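Local coordinates for protein probable benzoylformate decarboxylase (Rhodococcus jostii, PDB 7ORX) that binds thiamine diphosphate and belongs to the family of thiamine-diphosphate-dependent enzymes, its chain being built on three parallel beta-sheets flanked by helices, at residues C[99-104]-C[160-165]; C[278-283]-C[296-301]; C[411-416]-C[449-454]. All coordinates share one frame; numbering follows the deposited sequence.

Overall arrangement
The three contacts come in series along the chain, and each involves a different six-stranded parallel sheet. Contact 1 joins neighbouring strands 95-101 and 157-162 of the N-terminal cofactor-binding region. Contact 2 sets the loop after strand 272-276 against strand 297-302 of the central, Rossmann-like region. Contact 3 packs helix 409-418 on the start of strand 452-457 in the C-terminal cofactor-binding region. Their centres lie about 43 Å (1 and 2), 32 Å (1 and 3) and 33 Å (2 and 3) apart, and none touches another. Contacts 1 and 2 both reach the second subunit, whereas no other protein chain of the assembly touches contact 3, so the three sample sheet pairing, loop docking and helix-on-sheet packing within one multidomain enzyme.

Contact 1: residues C[99-104]-C[160-165]; sequences AGQQVR and SVPYDD
R104 and D165 form a two-pronged salt bridge, the arginine using NE and NH2. Its NE meets D165 OD1 at 3.1 Å and its NH2 meets D165 OD2 at 2.7 Å, each on the syn lone pair of the carboxylate oxygen, with the two flat groups only 12° from coplanar. NH2 also bonds to the carbonyl oxygen of P132. A second aspartate takes the backbone of the same arginine: R104 N donates to D164 OD1 over 3.0 Å, approaching from outside the carboxylate plane.

Earlier along both segments, the strands pair in parallel. V161 N donates to A99 O at 3.0 Å, and V161 O receives Q101 N at 2.9 Å; a weak bond from Y163 N to Q101 O continues the ladder into the turn. Q101 bends back at chi2 (72°), and its OE1 accepts Q102 N. S160 OG lies beside Q101 CB, but its chief polar partner is E131, and a water donates to S160 OG and, weakly, to G100 O.

Packing finishes the contact. P162 CG covers one face of the R104 guanidinium, 3.6 Å from NH2. V103 CG2 rests over one face of the Y163 ring, 3.8 Å from its centroid, a CH-pi contact. Around this end, H284, Y286 and L471 of the second subunit pack on Q102, V103 and Y163, respectively. The side chain of Q102 lies about 10 Å from a bound thiamine diphosphate. The two strands are neighbours in the six-stranded parallel sheet of the N-terminal region, an alpha/beta fold, and the R104-D165 pair joins the loops that follow their C-terminal ends.

Contact 2: residues C[278-283]-C[296-301]; sequences APVFRY and ARLIHV
V280 and H300 run alongside each other, pointing opposite ways, and the valine sets one methyl over the face of the imidazole. Its CG2 stands above the middle of the ring, 3.3 Å from the centroid and 2° off the normal, nearly equidistant from all five ring atoms. This is a CH-pi contact over the face. H300 CG is anti to its backbone N (chi1 -179°), an orientation that carries the imidazole from the strand toward the loop. The rim of the same ring does the polar work: H300 NE2 donates to A278 O over 2.7 Å, nearly along the C=O axis, with the oxygen tilted 18° from the ring plane. The histidine is thus held by two loop residues, A278 and V280, on either side of P279 in sequence, through a backbone oxygen near its edge and a methyl over its face.

The setting is the Rossmann-like parallel sheet of the central domain. Strands 272-276 and 297-302 are neighbours in it, and the chain between them contains no helix. The 278-283 segment, just beyond the first of these strands, lies against side chains of the second.

L298, two residues before H300 and turned the same way, meets the loop tip to tip. Its CD2 approaches V280 CG2 at 4.0 Å, while its CD1 reaches F281 CZ at 3.8 Å, coming obliquely to the phenyl ring. V280 CG1 lies over a face of that ring, offset toward the rim, across the cis peptide that joins the two residues. F281 also packs on V275 and on L263 of helix 260-266. Farther along the loop, R282 makes a cation-pi contact with Y90, and both R282 and Y283 pack on V111 of the second subunit.

Contact 3: residues C[411-416]-C[449-454]; sequences PAAVGA and IPVVII
V414 and V451 meet methyl to methyl where helix 409-418 lies on the approach to strand 452-457, and aliphatic contacts of this kind carry most of the interface. The two valine side chains cross at about a right angle, with CG2 of V414 lying 4.1 Å from CG2 of V451. The other branch of V414, CG1, is anti to the backbone N (chi1 167°) and touches I449 CD1 at 3.8 Å, so one forked side chain meets two residues of the opposing segment. A413, one position earlier in the helix, turns its CB toward the 449-454 segment and is likewise shared: V451 CG1 and I453 CD1 each approach it to 3.9 Å.

A second group of contacts sets methyls against the helix backbone. V451 CG1 lies 3.5 Å from A413 O, and I449 CG2 is 3.7 Å from V414 O. These are van der Waals approaches of carbon to carbonyl oxygen.

Backbone hydrogen bonds act within each partner. The helix has its regular bonds, such as G415 N to P411 O, while on the other side V451 N bonds to I449 O at 2.7 Å, closing an inverse gamma turn centred on P450. On either side of that turn, I449 and V451 both point toward the helix.

Outside the pair, A444 of helix 440-447 also packs on V414 and V451, and M56 of helix 50-64 covers V414. Strand 452-457 leads on to N458 and T460, which bind the sodium ion. With buried methyls meeting methyls and no polar side chain in the interface, the contact between these segments rests on apolar packing, consistent with the burial of both partners in the helix-on-sheet layering of an alpha/beta domain.

Contact 1: residues C[99-104]-C[160-165]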
ATOM      1  N   ALA C  99     -10.991   5.641  14.270  1.00 73.99           N
ATOM      2  CA  ALA C  99     -12.103   4.849  13.724  1.00 73.04           C
ATOM      3  C   ALA C  99     -12.334   3.642  14.632  1.00 72.52           C
ATOM      4  O   ALA C  99     -11.372   3.022  15.046  1.00 76.46           O
ATOM      5  CB  ALA C  99     -11.753   4.432  12.320  1.00 73.77           C
ATOM      6  N   GLY C 100     -13.582   3.333  14.947  1.00 71.65           N
ATOM      7  CA  GLY C 100     -13.951   2.057  15.569  1.00 71.48           C
ATOM      8  C   GLY C 100     -13.644   0.882  14.654  1.00 72.25           C
ATOM      9  O   GLY C 100     -13.860   0.951  13.441  1.00 73.65           O
ATOM     10  N   GLN C 101     -13.183  -0.212  15.233  1.00 73.72           N
ATOM     11  CA  GLN C 101     -12.962  -1.482  14.509  1.00 74.52           C
ATOM     12  C   GLN C 101     -13.707  -2.573  15.266  1.00 75.33           C
ATOM     13  O   GLN C 101     -14.007  -2.399  16.443  1.00 75.78           O
ATOM     14  CB  GLN C 101     -11.464  -1.717  14.363  1.00 74.28           C
ATOM     15  CG  GLN C 101     -11.083  -3.110  13.935  1.00 76.03           C
ATOM     16  CD  GLN C 101     -11.435  -3.350  12.482  1.00 76.65           C
ATOM     17  OE1 GLN C 101     -12.609  -3.564  12.140  1.00 76.21           O
ATOM     18  NE2 GLN C 101     -10.409  -3.341  11.633  1.00 74.28           N
ATOM     19  N   GLN C 102     -14.011  -3.652  14.576  1.00 78.34           N
ATOM     20  CA  GLN C 102     -14.775  -4.807  15.103  1.00 82.25           C
ATOM     21  C   GLN C 102     -13.923  -5.502  16.180  1.00 79.07           C
ATOM     22  O   GLN C 102     -12.742  -5.171  16.339  1.00 78.16           O
ATOM     23  CB  GLN C 102     -15.148  -5.584  13.840  1.00 88.20           C
ATOM     24  CG  GLN C 102     -16.053  -6.781  14.011  1.00 92.37           C
ATOM     25  CD  GLN C 102     -17.393  -6.475  14.618  1.00 92.47           C
ATOM     26  OE1 GLN C 102     -17.631  -6.758  15.785  1.00 99.01           O
ATOM     27  NE2 GLN C 102     -18.292  -5.971  13.813  1.00 91.28           N
ATOM     28  N   VAL C 103     -14.515  -6.363  16.985  1.00 78.83           N
ATOM     29  CA  VAL C 103     -13.775  -7.068  18.068  1.00 79.59           C
ATOM     30  C   VAL C 103     -12.517  -7.707  17.464  1.00 79.94           C
ATOM     31  O   VAL C 103     -12.601  -8.309  16.413  1.00 81.48           O
ATOM     32  CB  VAL C 103     -14.683  -8.087  18.781  1.00 81.19           C
ATOM     33  CG1 VAL C 103     -13.933  -9.135  19.559  1.00 81.58           C
ATOM     34  CG2 VAL C 103     -15.657  -7.379  19.698  1.00 82.44           C
ATOM     35  N   ARG C 104     -11.396  -7.603  18.157  1.00 81.14           N
ATOM     36  CA  ARG C 104     -10.032  -7.923  17.663  1.00 80.54           C
ATOM     37  C   ARG C 104      -9.968  -9.379  17.169  1.00 83.16           C
ATOM     38  O   ARG C 104      -9.458  -9.585  16.067  1.00 85.28           O
ATOM     39  CB  ARG C 104      -9.058  -7.588  18.795  1.00 77.90           C
ATOM     40  CG  ARG C 104      -7.615  -7.601  18.352  1.00 76.32           C
ATOM     41  CD  ARG C 104      -6.711  -7.148  19.478  1.00 75.36           C
ATOM     42  NE  ARG C 104      -6.522  -5.709  19.444  1.00 72.75           N
ATOM     43  CZ  ARG C 104      -5.637  -5.056  18.675  1.00 71.42           C
ATOM     44  NH1 ARG C 104      -4.828  -5.717  17.865  1.00 71.61           N
ATOM     45  NH2 ARG C 104      -5.573  -3.729  18.701  1.00 69.88           N
ATOM     46  N   SER C 160      -6.993   3.147  13.952  1.00 68.22           N
ATOM     47  CA  SER C 160      -8.174   2.239  13.981  1.00 69.32           C
ATOM     48  C   SER C 160      -8.087   1.439  15.266  1.00 68.42           C
ATOM     49  O   SER C 160      -7.092   0.816  15.413  1.00 70.55           O
ATOM     50  CB  SER C 160      -8.211   1.354  12.733  1.00 71.98           C
ATOM     51  OG  SER C 160      -9.017   0.196  12.887  1.00 73.65           O
ATOM     52  N   VAL C 161      -9.073   1.491  16.159  1.00 68.04           N
ATOM     53  CA  VAL C 161      -9.018   0.791  17.480  1.00 67.96           C
ATOM     54  C   VAL C 161     -10.189  -0.193  17.573  1.00 69.55           C
ATOM     55  O   VAL C 161     -11.359   0.214  17.478  1.00 68.47           O
ATOM     56  CB  VAL C 161      -9.034   1.787  18.652  1.00 66.22           C
ATOM     57  CG1 VAL C 161      -8.950   1.035  19.959  1.00 67.11           C
ATOM     58  CG2 VAL C 161      -7.972   2.860  18.499  1.00 64.71           C
ATOM     59  N   PRO C 162      -9.906  -1.513  17.723  1.00 70.81           N
ATOM     60  CA  PRO C 162     -10.933  -2.515  17.975  1.00 72.75           C
ATOM     61  C   PRO C 162     -11.674  -2.176  19.269  1.00 75.98           C
ATOM     62  O   PRO C 162     -11.042  -1.761  20.245  1.00 77.96           O
ATOM     63  CB  PRO C 162     -10.162  -3.831  18.104  1.00 73.55           C
ATOM     64  CG  PRO C 162      -8.870  -3.607  17.366  1.00 72.10           C
ATOM     65  CD  PRO C 162      -8.591  -2.133  17.525  1.00 71.29           C
ATOM     66  N   TYR C 163     -12.990  -2.330  19.270  1.00 76.68           N
ATOM     67  CA  TYR C 163     -13.814  -1.677  20.309  1.00 78.03           C
ATOM     68  C   TYR C 163     -13.546  -2.356  21.657  1.00 78.92           C
ATOM     69  O   TYR C 163     -13.607  -1.689  22.696  1.00 81.51           O
ATOM     70  CB  TYR C 163     -15.261  -1.582  19.832  1.00 79.34           C
ATOM     71  CG  TYR C 163     -16.148  -2.791  19.930  1.00 82.69           C
ATOM     72  CD1 TYR C 163     -16.516  -3.352  21.138  1.00 84.97           C
ATOM     73  CD2 TYR C 163     -16.748  -3.285  18.783  1.00 85.56           C
ATOM     74  CE1 TYR C 163     -17.403  -4.416  21.191  1.00 89.30           C
ATOM     75  CE2 TYR C 163     -17.644  -4.336  18.817  1.00 88.67           C
ATOM     76  CZ  TYR C 163     -17.969  -4.915  20.021  1.00 90.81           C
ATOM     77  OH  TYR C 163     -18.843  -5.964  19.951  1.00 94.68           O
ATOM     78  N   ASP C 164     -13.172  -3.632  21.641  1.00 78.13           N
ATOM     79  CA  ASP C 164     -12.892  -4.408  22.869  1.00 78.96           C
ATOM     80  C   ASP C 164     -11.590  -3.915  23.523  1.00 79.99           C
ATOM     81  O   ASP C 164     -11.333  -4.294  24.680  1.00 81.96           O
ATOM     82  CB  ASP C 164     -12.922  -5.917  22.594  1.00 79.04           C
ATOM     83  CG  ASP C 164     -11.903  -6.452  21.592  1.00 78.67           C
ATOM     84  OD1 ASP C 164     -11.735  -5.806  20.511  1.00 75.45           O
ATOM     85  OD2 ASP C 164     -11.294  -7.568  21.879  1.00 80.83           O
ATOM     86  N   ASP C 165     -10.799  -3.081  22.858  1.00 79.62           N
ATOM     87  CA  ASP C 165      -9.494  -2.629  23.417  1.00 79.95           C
ATOM     88  C   ASP C 165      -9.734  -1.626  24.544  1.00 80.47           C
ATOM     89  O   ASP C 165      -8.895  -1.567  25.441  1.00 80.31           O
ATOM     90  CB  ASP C 165      -8.601  -1.979  22.363  1.00 79.63           C
ATOM     91  CG  ASP C 165      -7.937  -2.970  21.418  1.00 81.59           C
ATOM     92  OD1 ASP C 165      -8.092  -4.226  21.648  1.00 84.00           O
ATOM     93  OD2 ASP C 165      -7.234  -2.489  20.459  1.00 81.44           O
TER
HETATM   94  O   HOH W   1     -11.293   1.016  11.315  1.00104.40           O

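Contact 2: residues C[278-283]-C[296-301]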
ATOM      1  N   ALA C 278       4.473  28.691   0.820  1.00 63.40           N
ATOM      2  CA  ALA C 278       3.638  28.118  -0.265  1.00 64.66           C
ATOM      3  C   ALA C 278       4.456  27.112  -1.034  1.00 65.07           C
ATOM      4  O   ALA C 278       5.671  27.226  -1.086  1.00 65.17           O
ATOM      5  CB  ALA C 278       3.113  29.190  -1.225  1.00 65.30           C
ATOM      6  N   PRO C 279       3.801  26.166  -1.730  1.00 66.54           N
ATOM      7  CA  PRO C 279       4.484  25.353  -2.727  1.00 67.65           C
ATOM      8  C   PRO C 279       4.915  26.315  -3.832  1.00 69.06           C
ATOM      9  O   PRO C 279       4.449  27.449  -3.836  1.00 70.20           O
ATOM     10  CB  PRO C 279       3.455  24.345  -3.243  1.00 67.82           C
ATOM     11  CG  PRO C 279       2.306  24.451  -2.235  1.00 68.20           C
ATOM     12  CD  PRO C 279       2.365  25.851  -1.649  1.00 67.23           C
ATOM     13  N   VAL C 280       5.789  25.835  -4.704  1.00 71.34           N
ATOM     14  CA  VAL C 280       6.237  26.488  -5.969  1.00 71.39           C
ATOM     15  C   VAL C 280       5.927  25.507  -7.101  1.00 73.46           C
ATOM     16  O   VAL C 280       6.626  24.521  -7.266  1.00 74.59           O
ATOM     17  CB  VAL C 280       7.737  26.840  -5.896  1.00 70.08           C
ATOM     18  CG1 VAL C 280       8.256  27.437  -7.160  1.00 69.73           C
ATOM     19  CG2 VAL C 280       8.017  27.787  -4.758  1.00 69.80           C
ATOM     20  N   PHE C 281       4.813  25.684  -7.805  1.00 73.54           N
ATOM     21  CA  PHE C 281       3.649  26.445  -7.366  1.00 74.89           C
ATOM     22  C   PHE C 281       2.412  25.530  -7.491  1.00 74.59           C
ATOM     23  O   PHE C 281       2.428  24.482  -8.192  1.00 73.24           O
ATOM     24  CB  PHE C 281       3.464  27.736  -8.189  1.00 75.26           C
ATOM     25  CG  PHE C 281       4.403  28.902  -7.952  1.00 74.05           C
ATOM     26  CD1 PHE C 281       4.278  29.710  -6.836  1.00 73.65           C
ATOM     27  CD2 PHE C 281       5.354  29.260  -8.894  1.00 74.17           C
ATOM     28  CE1 PHE C 281       5.134  30.778  -6.620  1.00 74.07           C
ATOM     29  CE2 PHE C 281       6.157  30.380  -8.718  1.00 74.65           C
ATOM     30  CZ  PHE C 281       6.044  31.139  -7.581  1.00 74.27           C
ATOM     31  N   ARG C 282       1.316  25.958  -6.887  1.00 76.03           N
ATOM     32  CA  ARG C 282       0.002  25.266  -6.924  1.00 77.68           C
ATOM     33  C   ARG C 282      -0.785  25.728  -8.182  1.00 80.50           C
ATOM     34  O   ARG C 282      -1.879  26.332  -8.096  1.00 81.54           O
ATOM     35  CB  ARG C 282      -0.654  25.568  -5.583  1.00 78.44           C
ATOM     36  CG  ARG C 282      -1.603  24.485  -5.127  1.00 81.31           C
ATOM     37  CD  ARG C 282      -0.984  23.359  -4.349  1.00 83.18           C
ATOM     38  NE  ARG C 282      -2.166  22.578  -3.981  1.00 84.58           N
ATOM     39  CZ  ARG C 282      -2.461  21.350  -4.415  1.00 84.71           C
ATOM     40  NH1 ARG C 282      -1.645  20.692  -5.230  1.00 85.40           N
ATOM     41  NH2 ARG C 282      -3.556  20.763  -3.964  1.00 83.59           N
ATOM     42  N   TYR C 283      -0.225  25.436  -9.349  1.00 81.78           N
ATOM     43  CA  TYR C 283      -0.818  25.635 -10.697  1.00 80.82           C
ATOM     44  C   TYR C 283      -2.066  24.767 -10.787  1.00 81.66           C
ATOM     45  O   TYR C 283      -2.208  23.869  -9.970  1.00 82.14           O
ATOM     46  CB  TYR C 283       0.174  25.218 -11.784  1.00 81.95           C
ATOM     47  CG  TYR C 283       1.524  25.905 -11.768  1.00 81.04           C
ATOM     48  CD1 TYR C 283       1.610  27.283 -11.839  1.00 80.81           C
ATOM     49  CD2 TYR C 283       2.717  25.199 -11.764  1.00 80.56           C
ATOM     50  CE1 TYR C 283       2.825  27.947 -11.846  1.00 80.05           C
ATOM     51  CE2 TYR C 283       3.943  25.850 -11.802  1.00 81.44           C
ATOM     52  CZ  TYR C 283       3.997  27.239 -11.841  1.00 80.27           C
ATOM     53  OH  TYR C 283       5.135  27.984 -11.934  1.00 80.98           O
ATOM     54  N   ALA C 296      15.355  36.398 -13.358  1.00 91.64           N
ATOM     55  CA  ALA C 296      14.725  36.248 -12.020  1.00 87.33           C
ATOM     56  C   ALA C 296      15.262  34.999 -11.318  1.00 83.99           C
ATOM     57  O   ALA C 296      15.426  33.959 -11.977  1.00 79.60           O
ATOM     58  CB  ALA C 296      13.221  36.187 -12.159  1.00 86.20           C
ATOM     59  N   ARG C 297      15.533  35.136 -10.025  1.00 84.61           N
ATOM     60  CA  ARG C 297      15.916  34.010  -9.119  1.00 85.60           C
ATOM     61  C   ARG C 297      14.852  33.943  -8.024  1.00 80.00           C
ATOM     62  O   ARG C 297      14.367  34.996  -7.592  1.00 79.59           O
ATOM     63  CB  ARG C 297      17.343  34.151  -8.561  1.00 88.97           C
ATOM     64  CG  ARG C 297      17.657  35.508  -7.934  1.00 93.84           C
ATOM     65  CD  ARG C 297      19.004  35.582  -7.217  1.00100.00           C
ATOM     66  NE  ARG C 297      19.257  34.384  -6.394  1.00106.78           N
ATOM     67  CZ  ARG C 297      20.084  34.297  -5.354  1.00106.02           C
ATOM     68  NH1 ARG C 297      20.818  35.335  -4.998  1.00109.98           N
ATOM     69  NH2 ARG C 297      20.218  33.141  -4.729  1.00105.04           N
ATOM     70  N   LEU C 298      14.474  32.727  -7.657  1.00 76.09           N
ATOM     71  CA  LEU C 298      13.373  32.451  -6.718  1.00 73.78           C
ATOM     72  C   LEU C 298      13.997  31.868  -5.458  1.00 71.90           C
ATOM     73  O   LEU C 298      14.731  30.880  -5.615  1.00 73.08           O
ATOM     74  CB  LEU C 298      12.394  31.492  -7.401  1.00 74.13           C
ATOM     75  CG  LEU C 298      11.089  31.246  -6.641  1.00 74.07           C
ATOM     76  CD1 LEU C 298       9.873  31.151  -7.566  1.00 74.17           C
ATOM     77  CD2 LEU C 298      11.198  29.994  -5.804  1.00 73.44           C
ATOM     78  N   ILE C 299      13.797  32.532  -4.316  1.00 70.27           N
ATOM     79  CA  ILE C 299      14.055  32.020  -2.944  1.00 69.43           C
ATOM     80  C   ILE C 299      12.742  31.497  -2.403  1.00 67.81           C
ATOM     81  O   ILE C 299      11.737  32.169  -2.549  1.00 68.28           O
ATOM     82  CB  ILE C 299      14.619  33.074  -1.971  1.00 69.86           C
ATOM     83  CG1 ILE C 299      15.830  33.813  -2.516  1.00 70.62           C
ATOM     84  CG2 ILE C 299      15.008  32.391  -0.690  1.00 71.26           C
ATOM     85  CD1 ILE C 299      16.856  32.898  -3.119  1.00 71.85           C
ATOM     86  N   HIS C 300      12.776  30.376  -1.711  1.00 67.01           N
ATOM     87  CA  HIS C 300      11.565  29.621  -1.336  1.00 66.36           C
ATOM     88  C   HIS C 300      11.692  29.195   0.112  1.00 66.74           C
ATOM     89  O   HIS C 300      12.642  28.485   0.403  1.00 70.10           O
ATOM     90  CB  HIS C 300      11.459  28.458  -2.298  1.00 66.63           C
ATOM     91  CG  HIS C 300      10.278  27.628  -2.038  1.00 67.45           C
ATOM     92  ND1 HIS C 300      10.233  26.315  -2.440  1.00 68.98           N
ATOM     93  CD2 HIS C 300       9.118  27.916  -1.416  1.00 68.41           C
ATOM     94  CE1 HIS C 300       9.077  25.800  -2.062  1.00 70.44           C
ATOM     95  NE2 HIS C 300       8.355  26.784  -1.455  1.00 70.16           N
ATOM     96  N   VAL C 301      10.815  29.640   0.994  1.00 66.19           N
ATOM     97  CA  VAL C 301      10.900  29.339   2.451  1.00 67.19           C
ATOM     98  C   VAL C 301       9.662  28.540   2.870  1.00 67.80           C
ATOM     99  O   VAL C 301       8.587  29.067   2.711  1.00 67.15           O
ATOM    100  CB  VAL C 301      11.066  30.618   3.288  1.00 66.13           C
ATOM    101  CG1 VAL C 301      11.142  30.276   4.769  1.00 65.73           C
ATOM    102  CG2 VAL C 301      12.282  31.401   2.839  1.00 66.48           C
TER

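Contact 3: residues C[411-416]-C[449-454]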
ATOM      1  N   PRO C 411     -19.542  22.882   5.845  1.00 66.64           N
ATOM      2  CA  PRO C 411     -19.115  22.318   7.115  1.00 66.12           C
ATOM      3  C   PRO C 411     -17.969  23.108   7.746  1.00 65.59           C
ATOM      4  O   PRO C 411     -18.013  23.321   8.919  1.00 65.91           O
ATOM      5  CB  PRO C 411     -18.667  20.909   6.740  1.00 66.43           C
ATOM      6  CG  PRO C 411     -19.470  20.602   5.518  1.00 66.91           C
ATOM      7  CD  PRO C 411     -19.393  21.909   4.754  1.00 66.86           C
ATOM      8  N   ALA C 412     -16.972  23.535   6.992  1.00 65.70           N
ATOM      9  CA  ALA C 412     -15.821  24.215   7.621  1.00 66.38           C
ATOM     10  C   ALA C 412     -16.338  25.498   8.236  1.00 67.23           C
ATOM     11  O   ALA C 412     -15.813  25.869   9.265  1.00 71.37           O
ATOM     12  CB  ALA C 412     -14.709  24.483   6.657  1.00 67.17           C
ATOM     13  N   ALA C 413     -17.338  26.131   7.650  1.00 66.55           N
ATOM     14  CA  ALA C 413     -17.883  27.394   8.186  1.00 67.31           C
ATOM     15  C   ALA C 413     -18.461  27.119   9.562  1.00 67.99           C
ATOM     16  O   ALA C 413     -18.189  27.873  10.507  1.00 69.06           O
ATOM     17  CB  ALA C 413     -18.969  27.945   7.282  1.00 68.17           C
ATOM     18  N   VAL C 414     -19.268  26.070   9.657  1.00 68.44           N
ATOM     19  CA  VAL C 414     -19.933  25.672  10.927  1.00 67.69           C
ATOM     20  C   VAL C 414     -18.822  25.419  11.938  1.00 68.48           C
ATOM     21  O   VAL C 414     -18.898  25.937  13.031  1.00 69.67           O
ATOM     22  CB  VAL C 414     -20.798  24.423  10.720  1.00 67.26           C
ATOM     23  CG1 VAL C 414     -21.226  23.807  12.020  1.00 67.69           C
ATOM     24  CG2 VAL C 414     -21.995  24.711   9.826  1.00 68.25           C
ATOM     25  N   GLY C 415     -17.810  24.644  11.574  1.00 67.92           N
ATOM     26  CA  GLY C 415     -16.737  24.330  12.523  1.00 69.08           C
ATOM     27  C   GLY C 415     -15.972  25.570  12.924  1.00 69.64           C
ATOM     28  O   GLY C 415     -15.680  25.727  14.092  1.00 68.52           O
ATOM     29  N   ALA C 416     -15.657  26.427  11.971  1.00 71.60           N
ATOM     30  CA  ALA C 416     -14.906  27.681  12.196  1.00 73.87           C
ATOM     31  C   ALA C 416     -15.690  28.549  13.185  1.00 74.31           C
ATOM     32  O   ALA C 416     -15.089  29.216  14.039  1.00 76.62           O
ATOM     33  CB  ALA C 416     -14.721  28.404  10.873  1.00 75.84           C
ATOM     34  N   ILE C 449     -25.215  27.315  16.420  1.00 72.97           N
ATOM     35  CA  ILE C 449     -23.927  27.898  15.960  1.00 71.98           C
ATOM     36  C   ILE C 449     -24.239  29.015  14.978  1.00 71.31           C
ATOM     37  O   ILE C 449     -24.690  28.750  13.852  1.00 72.28           O
ATOM     38  CB  ILE C 449     -23.084  26.795  15.311  1.00 72.12           C
ATOM     39  CG1 ILE C 449     -22.851  25.645  16.296  1.00 71.90           C
ATOM     40  CG2 ILE C 449     -21.789  27.374  14.748  1.00 73.24           C
ATOM     41  CD1 ILE C 449     -22.154  24.473  15.691  1.00 71.16           C
ATOM     42  N   PRO C 450     -24.021  30.281  15.375  1.00 69.55           N
ATOM     43  CA  PRO C 450     -24.564  31.429  14.634  1.00 69.24           C
ATOM     44  C   PRO C 450     -23.815  31.772  13.344  1.00 68.02           C
ATOM     45  O   PRO C 450     -23.503  32.916  13.177  1.00 68.54           O
ATOM     46  CB  PRO C 450     -24.342  32.595  15.621  1.00 69.68           C
ATOM     47  CG  PRO C 450     -23.085  32.171  16.371  1.00 69.39           C
ATOM     48  CD  PRO C 450     -23.274  30.677  16.572  1.00 69.32           C
ATOM     49  N   VAL C 451     -23.510  30.782  12.497  1.00 67.07           N
ATOM     50  CA  VAL C 451     -22.904  31.007  11.152  1.00 66.28           C
ATOM     51  C   VAL C 451     -23.905  31.771  10.292  1.00 67.50           C
ATOM     52  O   VAL C 451     -25.115  31.442  10.339  1.00 68.01           O
ATOM     53  CB  VAL C 451     -22.631  29.747  10.331  1.00 65.01           C
ATOM     54  CG1 VAL C 451     -21.194  29.665   9.957  1.00 64.23           C
ATOM     55  CG2 VAL C 451     -23.165  28.474  10.948  1.00 65.46           C
ATOM     56  N   VAL C 452     -23.376  32.565   9.369  1.00 67.62           N
ATOM     57  CA  VAL C 452     -24.153  33.037   8.205  1.00 69.03           C
ATOM     58  C   VAL C 452     -23.656  32.323   6.946  1.00 68.56           C
ATOM     59  O   VAL C 452     -22.462  32.443   6.639  1.00 69.58           O
ATOM     60  CB  VAL C 452     -24.002  34.557   8.106  1.00 70.13           C
ATOM     61  CG1 VAL C 452     -24.776  35.098   6.905  1.00 70.17           C
ATOM     62  CG2 VAL C 452     -24.389  35.209   9.442  1.00 70.32           C
ATOM     63  N   ILE C 453     -24.551  31.623   6.260  1.00 67.76           N
ATOM     64  CA  ILE C 453     -24.268  30.891   5.001  1.00 67.77           C
ATOM     65  C   ILE C 453     -24.944  31.634   3.841  1.00 67.76           C
ATOM     66  O   ILE C 453     -26.174  31.747   3.831  1.00 69.17           O
ATOM     67  CB  ILE C 453     -24.767  29.446   5.136  1.00 68.63           C
ATOM     68  CG1 ILE C 453     -24.093  28.721   6.307  1.00 68.98           C
ATOM     69  CG2 ILE C 453     -24.563  28.666   3.858  1.00 69.27           C
ATOM     70  CD1 ILE C 453     -22.612  28.559   6.152  1.00 67.79           C
ATOM     71  N   ILE C 454     -24.159  32.115   2.885  1.00 66.80           N
ATOM     72  CA  ILE C 454     -24.661  32.744   1.642  1.00 67.67           C
ATOM     73  C   ILE C 454     -24.421  31.769   0.506  1.00 68.10           C
ATOM     74  O   ILE C 454     -23.258  31.514   0.179  1.00 68.36           O
ATOM     75  CB  ILE C 454     -23.957  34.078   1.404  1.00 67.39           C
ATOM     76  CG1 ILE C 454     -24.231  35.042   2.554  1.00 67.73           C
ATOM     77  CG2 ILE C 454     -24.363  34.645   0.074  1.00 67.21           C
ATOM     78  CD1 ILE C 454     -23.381  36.311   2.500  1.00 67.80           C
TER